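Local coordinates for protein dihydrofolate reductase, putative (Aspergillus flavus, PDB 6DRS) that probably catalyses the NADPH-dependent reduction of dihydrofolate to tetrahydrofolate, and is held here with NADP and a small-molecule antifolate inhibitor, at residues P35-D40 with K232-V237; T179-K184 with V237-V242. All blocks are in the same frame, centred on the assembly; numbering follows the deposited sequence.

How the interactions relate
Read from the N terminus, the chain first passes 35-40, the entry into helix 38-49, and then strand 174-183, whose end, with Lys-184 just after it, forms 179-184. Interaction 1 closes a loop of 191 residues by bringing 232-237 back to the start of that helix; interaction 2 closes a shorter one of 52 residues between 179-184 and 237-242. The two loops cross rather than nest, because 179-184 lies inside the first loop, whereas 237-242 starts at its closing end, sharing Val-237. Interaction 2 joins two antiparallel strands of the sheet, while interaction 1 packs the helix start against strand 232-234 and the turn that leads into 237-246. A probable hydrogen bond between Asp-40 OD1 and Thr-179 OG1, 2.9 Å, links the two at the inhibitor pocket.

Interaction 1. Residues P35-D40 with K232-V237; sequences PRIKAD and KDEGEV. With H8A (3-{[(3R)-7,9-diamino-3-methyl-2,3-dihydrofuro[2,3-f]quinazolin-4-yl]oxy}benzonitrile), chain G.
With CG1 beside the backbone N (chi1 -49°) and CD1 extended beyond it, the side chain of Ile-37 reaches tip to tip toward Val-237, whose CG2 lies 3.7 Å from Ile-37 CD1. The other branch of Ile-37, CG2, meets CB of Glu-234 at 4.2 Å, the two side chains crossing at about a right angle. Glu-234 bends sharply at its second torsion (chi2 -78°), which turns its carboxylate onto the methyl group of Ala-39, CB to OE2 3.4 Å. No direct hydrogen bond joins the segments; a water does it instead, accepting from Ala-39 N at 3.0 Å and donating to Glu-234 OE1 at 2.7 Å. Ile-37 is the N-cap residue of helix 38-49, and the water links the carboxylate to the first turn. In the second segment, Glu-234 opens a type II' turn to Val-237, the tight connection of the hairpin formed by strands 232-234 and 237-246, with Gly-235 at a positive phi. Asp-40, one residue beyond Ala-39, belongs to the inhibitor pocket: its OD1 accepts a nearly straight bond from N13 of the inhibitor, 2.6 Å, and is also hydrogen-bonded to Thr-179 OG1. OD2 lies 2.7 Å from N11 of the same ring system. A buried carboxylate set against a diaminopyrimidine-type edge is the hallmark of antifolate binding in this family, and the closeness of both oxygens is consistent with a protonated ring nitrogen.

Interaction 2. Residues T179-K184 with V237-V242; sequences TNVEKK and VRIQMV
Two antiparallel strands of the central dihydrofolate reductase sheet, 174-183 and 237-246, meet here at 161° between their directions. The hydrogen-bonded pairs are Asn-180 with Gln-240 and Glu-182 with Arg-238, each joined by two backbone bonds, as in Asn-180 N to Gln-240 O at 2.7 Å. Between them CA of Ile-239 makes a CA-H...O contact with the carbonyl oxygen of Asn-180 at 3.0 Å. On the face of Asn-180 and Glu-182 the same pairs are doubled by their side chains. Asn-180 ND2 donates to OE1 of Gln-240, 2.9 Å away, meeting a lone pair in the carbonyl plane while the two amides are turned 43° apart. Arg-238, extended from CG to NE, runs alongside Glu-182 in the same direction; NH2 binds OE1 on its syn side at 2.8 Å, and a weaker bond from NE shares that oxygen, forming a salt bridge. Trp-231 packs by this face, making a cation-pi contact with Arg-238. The reverse face turns toward helix 38-49, as expected of the fold's helix-flanked sheet. There Val-181 CG2 lies beside Ile-239 CG2, 3.8 Å apart, and Met-241 runs next to Thr-179, with its CG 3.7 Å from OG1. That hydroxyl sits beside the backbone N of Thr-179 (chi1 -53°), where Asp-40 is its polar partner. At the far end the bent chain of Lys-184 passes Val-237 O and carries NZ to the carbonyl of Gly-235.

Interaction 1. Residues P35-D40 with K232-V237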
loop_
_atom_site.group_PDB
_atom_site.type_symbol
_atom_site.label_atom_id
_atom_site.label_comp_id
_atom_site.label_asym_id
_atom_site.label_seq_id
_atom_site.Cartn_x
_atom_site.Cartn_y
_atom_site.Cartn_z
ATOM N N PRO A 35 14.199 -7.101 6.865
ATOM C CA PRO A 35 14.871 -7.205 5.586
ATOM C C PRO A 35 13.805 -7.388 4.491
ATOM O O PRO A 35 12.686 -7.786 4.795
ATOM C CB PRO A 35 15.692 -8.492 5.724
ATOM C CG PRO A 35 15.913 -8.627 7.209
ATOM C CD PRO A 35 14.603 -8.163 7.796
ATOM N N ARG A 36 14.178 -7.142 3.239
ATOM C CA ARG A 36 13.273 -7.151 2.104
ATOM C C ARG A 36 12.559 -8.507 1.981
ATOM O O ARG A 36 13.182 -9.551 1.831
ATOM C CB ARG A 36 14.089 -6.836 0.846
ATOM C CG ARG A 36 13.332 -6.966 -0.469
ATOM C CD ARG A 36 14.074 -6.330 -1.635
ATOM N NE ARG A 36 13.179 -6.160 -2.774
ATOM C CZ ARG A 36 12.968 -7.076 -3.719
ATOM N NH1 ARG A 36 13.802 -8.097 -3.850
ATOM N NH2 ARG A 36 11.917 -6.967 -4.519
ATOM N N ILE A 37 11.231 -8.478 1.994
ATOM C CA ILE A 37 10.478 -9.690 1.689
ATOM C C ILE A 37 9.995 -9.631 0.231
ATOM O O ILE A 37 8.992 -8.964 -0.060
ATOM C CB ILE A 37 9.326 -9.854 2.701
ATOM C CG1 ILE A 37 9.837 -9.682 4.136
ATOM C CG2 ILE A 37 8.616 -11.184 2.499
ATOM C CD1 ILE A 37 8.789 -9.676 5.230
ATOM N N LYS A 38 10.638 -10.375 -0.669
ATOM C CA LYS A 38 10.284 -10.343 -2.115
ATOM C C LYS A 38 8.801 -10.671 -2.346
ATOM O O LYS A 38 8.160 -10.005 -3.152
ATOM C CB LYS A 38 11.113 -11.309 -2.966
ATOM C CG LYS A 38 12.395 -10.744 -3.566
ATOM C CD LYS A 38 13.650 -11.079 -2.751
ATOM C CE LYS A 38 14.949 -10.917 -3.518
ATOM N NZ LYS A 38 15.929 -11.965 -3.138
ATOM N N ALA A 39 8.258 -11.672 -1.655
ATOM C CA ALA A 39 6.860 -12.058 -1.884
ATOM C C ALA A 39 5.899 -10.932 -1.447
ATOM O O ALA A 39 4.886 -10.691 -2.112
ATOM C CB ALA A 39 6.550 -13.367 -1.201
ATOM N N ASP A 40 6.195 -10.220 -0.363
ATOM C CA ASP A 40 5.298 -9.125 0.040
ATOM C C ASP A 40 5.372 -7.953 -0.957
ATOM O O ASP A 40 4.342 -7.382 -1.307
ATOM C CB ASP A 40 5.541 -8.637 1.466
ATOM C CG ASP A 40 4.613 -7.470 1.789
ATOM O OD1 ASP A 40 3.383 -7.659 1.749
ATOM O OD2 ASP A 40 5.125 -6.355 2.013
ATOM N N LYS A 232 3.442 -18.969 4.470
ATOM C CA LYS A 232 4.402 -19.335 3.425
ATOM C C LYS A 232 5.792 -18.893 3.905
ATOM O O LYS A 232 5.931 -17.843 4.530
ATOM C CB LYS A 232 4.052 -18.593 2.132
ATOM C CG LYS A 232 2.561 -18.323 1.921
ATOM C CD LYS A 232 2.234 -16.960 1.325
ATOM C CE LYS A 232 2.732 -16.824 -0.101
ATOM N NZ LYS A 232 2.633 -15.430 -0.589
ATOM N N ASP A 233 6.815 -19.691 3.646
ATOM C CA ASP A 233 8.107 -19.405 4.241
ATOM C C ASP A 233 8.855 -18.469 3.303
ATOM O O ASP A 233 8.872 -18.712 2.129
ATOM C CB ASP A 233 8.906 -20.678 4.537
ATOM C CG ASP A 233 8.513 -21.358 5.844
ATOM O OD1 ASP A 233 8.105 -20.655 6.810
ATOM O OD2 ASP A 233 8.619 -22.590 5.896
ATOM N N GLU A 234 9.433 -17.402 3.831
ATOM C CA GLU A 234 10.269 -16.532 3.028
ATOM C C GLU A 234 11.556 -16.254 3.805
ATOM O O GLU A 234 11.662 -15.231 4.467
ATOM C CB GLU A 234 9.519 -15.238 2.687
ATOM C CG GLU A 234 8.067 -15.440 2.262
ATOM C CD GLU A 234 7.832 -15.932 0.833
ATOM O OE1 GLU A 234 8.794 -15.915 0.021
ATOM O OE2 GLU A 234 6.679 -16.333 0.523
ATOM N N GLY A 235 12.512 -17.180 3.747
ATOM C CA GLY A 235 13.798 -17.002 4.437
ATOM C C GLY A 235 13.626 -17.111 5.943
ATOM O O GLY A 235 13.200 -18.140 6.440
ATOM N N GLU A 236 13.873 -16.027 6.667
ATOM C CA GLU A 236 13.748 -16.033 8.132
ATOM C C GLU A 236 12.368 -15.549 8.591
ATOM O O GLU A 236 12.090 -15.572 9.810
ATOM C CB GLU A 236 14.847 -15.190 8.778
ATOM C CG GLU A 236 16.147 -15.954 8.944
ATOM C CD GLU A 236 17.276 -15.375 8.109
ATOM O OE1 GLU A 236 17.218 -14.158 7.802
ATOM O OE2 GLU A 236 18.210 -16.136 7.768
ATOM N N VAL A 237 11.507 -15.124 7.663
ATOM C CA VAL A 237 10.151 -14.815 8.049
ATOM C C VAL A 237 9.189 -15.851 7.454
ATOM O O VAL A 237 9.530 -16.555 6.529
ATOM C CB VAL A 237 9.759 -13.374 7.676
ATOM C CG1 VAL A 237 10.508 -12.364 8.532
ATOM C CG2 VAL A 237 9.920 -13.085 6.185
HETATM C C2 H8A G . 6.274 -1.514 0.658
HETATM C C3 H8A G . 5.699 -2.773 0.858
HETATM C C4 H8A G . 4.361 -2.871 1.295
HETATM C C5 H8A G . 3.597 -1.713 1.563
HETATM C C6 H8A G . 4.214 -0.461 1.328
HETATM C C7 H8A G . 5.515 -0.386 0.911
HETATM C C8 H8A G . 2.290 -1.853 1.970
HETATM O O1 H8A G . 7.560 -1.392 0.227
HETATM C C10 H8A G . 2.485 -4.180 1.895
HETATM C C14 H8A G . 7.916 -1.082 -1.074
HETATM C C15 H8A G . 9.216 -0.587 -1.316
HETATM C C16 H8A G . 9.606 -0.267 -2.628
HETATM C C17 H8A G . 8.696 -0.444 -3.687
HETATM C C18 H8A G . 7.391 -0.939 -3.485
HETATM N N9 H8A G . 1.758 -3.083 2.146
HETATM N N11 H8A G . 3.775 -4.082 1.506
HETATM N N12 H8A G . 1.481 -0.661 2.199
HETATM N N13 H8A G . 1.945 -5.532 2.071
HETATM C C19 H8A G . 7.020 -1.247 -2.159
HETATM C C20 H8A G . 6.540 -1.092 -4.512
HETATM N N21 H8A G . 5.775 -1.173 -5.432
HETATM C C22 H8A G . 5.945 1.001 0.771
HETATM C C23 H8A G . 4.751 1.742 1.381
HETATM O O24 H8A G . 3.675 0.793 1.487
HETATM C C25 H8A G . 5.879 1.372 -0.695
HETATM O O HOH W 1 9.989 -13.471 -0.019
#

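Interaction 2. Residues T179-K184 with V237-V242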
loop_
_atom_site.group_PDB
_atom_site.type_symbol
_atom_site.label_atom_id
_atom_site.label_comp_id
_atom_site.label_asym_id
_atom_site.label_seq_id
_atom_site.Cartn_x
_atom_site.Cartn_y
_atom_site.Cartn_z
ATOM N N THR A 179 -0.704 -8.085 5.169
ATOM C CA THR A 179 0.257 -9.157 5.174
ATOM C C THR A 179 0.818 -9.290 6.597
ATOM O O THR A 179 1.426 -8.335 7.117
ATOM C CB THR A 179 1.414 -8.904 4.204
ATOM O OG1 THR A 179 0.909 -8.619 2.894
ATOM C CG2 THR A 179 2.373 -10.077 4.175
ATOM N N ASN A 180 0.587 -10.445 7.231
ATOM C CA ASN A 180 1.182 -10.786 8.551
ATOM C C ASN A 180 2.595 -11.322 8.340
ATOM O O ASN A 180 2.811 -12.211 7.520
ATOM C CB ASN A 180 0.384 -11.830 9.334
ATOM C CG ASN A 180 -0.994 -11.318 9.628
ATOM O OD1 ASN A 180 -1.155 -10.136 9.920
ATOM N ND2 ASN A 180 -1.985 -12.168 9.436
ATOM N N VAL A 181 3.527 -10.731 9.089
ATOM C CA VAL A 181 4.960 -11.046 9.003
ATOM C C VAL A 181 5.424 -11.504 10.394
ATOM O O VAL A 181 5.252 -10.785 11.377
ATOM C CB VAL A 181 5.783 -9.833 8.505
ATOM C CG1 VAL A 181 7.282 -10.101 8.578
ATOM C CG2 VAL A 181 5.392 -9.438 7.086
ATOM N N GLU A 182 6.003 -12.692 10.464
ATOM C CA GLU A 182 6.489 -13.237 11.719
ATOM C C GLU A 182 7.883 -13.827 11.519
ATOM O O GLU A 182 8.151 -14.400 10.467
ATOM C CB GLU A 182 5.556 -14.341 12.208
ATOM C CG GLU A 182 4.526 -13.815 13.176
ATOM C CD GLU A 182 3.411 -14.779 13.522
ATOM O OE1 GLU A 182 3.632 -16.003 13.408
ATOM O OE2 GLU A 182 2.324 -14.291 13.895
ATOM N N LYS A 183 8.758 -13.721 12.532
ATOM C CA LYS A 183 10.059 -14.451 12.441
ATOM C C LYS A 183 9.805 -15.956 12.642
ATOM O O LYS A 183 8.872 -16.340 13.370
ATOM C CB LYS A 183 11.037 -13.901 13.480
ATOM C CG LYS A 183 11.641 -12.530 13.193
ATOM C CD LYS A 183 12.962 -12.374 13.919
ATOM C CE LYS A 183 13.761 -11.128 13.596
ATOM N NZ LYS A 183 13.261 -10.011 14.420
ATOM N N LYS A 184 10.589 -16.816 11.977
ATOM C CA LYS A 184 10.597 -18.270 12.292
ATOM C C LYS A 184 11.130 -18.447 13.722
ATOM O O LYS A 184 12.011 -17.695 14.147
ATOM C CB LYS A 184 11.521 -19.077 11.368
ATOM C CG LYS A 184 11.523 -18.713 9.890
ATOM C CD LYS A 184 10.463 -19.420 9.088
ATOM C CE LYS A 184 10.919 -20.769 8.577
ATOM N NZ LYS A 184 11.793 -20.608 7.400
ATOM N N VAL A 237 11.507 -15.124 7.663
ATOM C CA VAL A 237 10.151 -14.815 8.049
ATOM C C VAL A 237 9.189 -15.851 7.454
ATOM O O VAL A 237 9.530 -16.555 6.529
ATOM C CB VAL A 237 9.759 -13.374 7.676
ATOM C CG1 VAL A 237 10.508 -12.364 8.532
ATOM C CG2 VAL A 237 9.920 -13.085 6.185
ATOM N N ARG A 238 8.005 -15.947 8.037
ATOM C CA ARG A 238 6.843 -16.515 7.342
ATOM C C ARG A 238 5.790 -15.397 7.186
ATOM O O ARG A 238 5.688 -14.505 8.048
ATOM C CB ARG A 238 6.353 -17.820 7.994
ATOM C CG ARG A 238 5.903 -17.691 9.448
ATOM C CD ARG A 238 5.251 -18.877 10.182
ATOM N NE ARG A 238 4.403 -18.436 11.303
ATOM C CZ ARG A 238 3.396 -19.116 11.883
ATOM N NH1 ARG A 238 3.160 -20.390 11.608
ATOM N NH2 ARG A 238 2.605 -18.504 12.750
ATOM N N ILE A 239 5.017 -15.431 6.089
ATOM C CA ILE A 239 4.005 -14.385 5.781
ATOM C C ILE A 239 2.683 -15.047 5.354
ATOM O O ILE A 239 2.679 -16.161 4.808
ATOM C CB ILE A 239 4.529 -13.405 4.697
ATOM C CG1 ILE A 239 4.706 -14.097 3.334
ATOM C CG2 ILE A 239 5.794 -12.688 5.173
ATOM C CD1 ILE A 239 4.811 -13.160 2.142
ATOM N N GLN A 240 1.579 -14.350 5.596
ATOM C CA GLN A 240 0.260 -14.720 5.111
ATOM C C GLN A 240 -0.527 -13.425 4.861
ATOM O O GLN A 240 -0.255 -12.381 5.507
ATOM C CB GLN A 240 -0.480 -15.650 6.080
ATOM C CG GLN A 240 -0.825 -14.975 7.393
ATOM C CD GLN A 240 -1.867 -15.633 8.266
ATOM O OE1 GLN A 240 -2.372 -15.018 9.195
ATOM N NE2 GLN A 240 -2.189 -16.886 8.002
ATOM N N MET A 241 -1.518 -13.504 3.955
ATOM C CA MET A 241 -2.329 -12.346 3.564
ATOM C C MET A 241 -3.767 -12.573 4.026
ATOM O O MET A 241 -4.329 -13.644 3.825
ATOM C CB MET A 241 -2.263 -12.131 2.046
ATOM C CG MET A 241 -0.943 -11.478 1.580
ATOM S SD MET A 241 0.510 -12.556 1.560
ATOM C CE MET A 241 1.650 -11.631 0.533
ATOM N N VAL A 242 -4.349 -11.589 4.696
ATOM C CA VAL A 242 -5.682 -11.747 5.210
ATOM C C VAL A 242 -6.427 -10.442 4.917
ATOM O O VAL A 242 -5.800 -9.467 4.505
ATOM C CB VAL A 242 -5.677 -12.122 6.713
ATOM C CG1 VAL A 242 -4.854 -13.382 6.990
ATOM C CG2 VAL A 242 -5.168 -10.974 7.576
#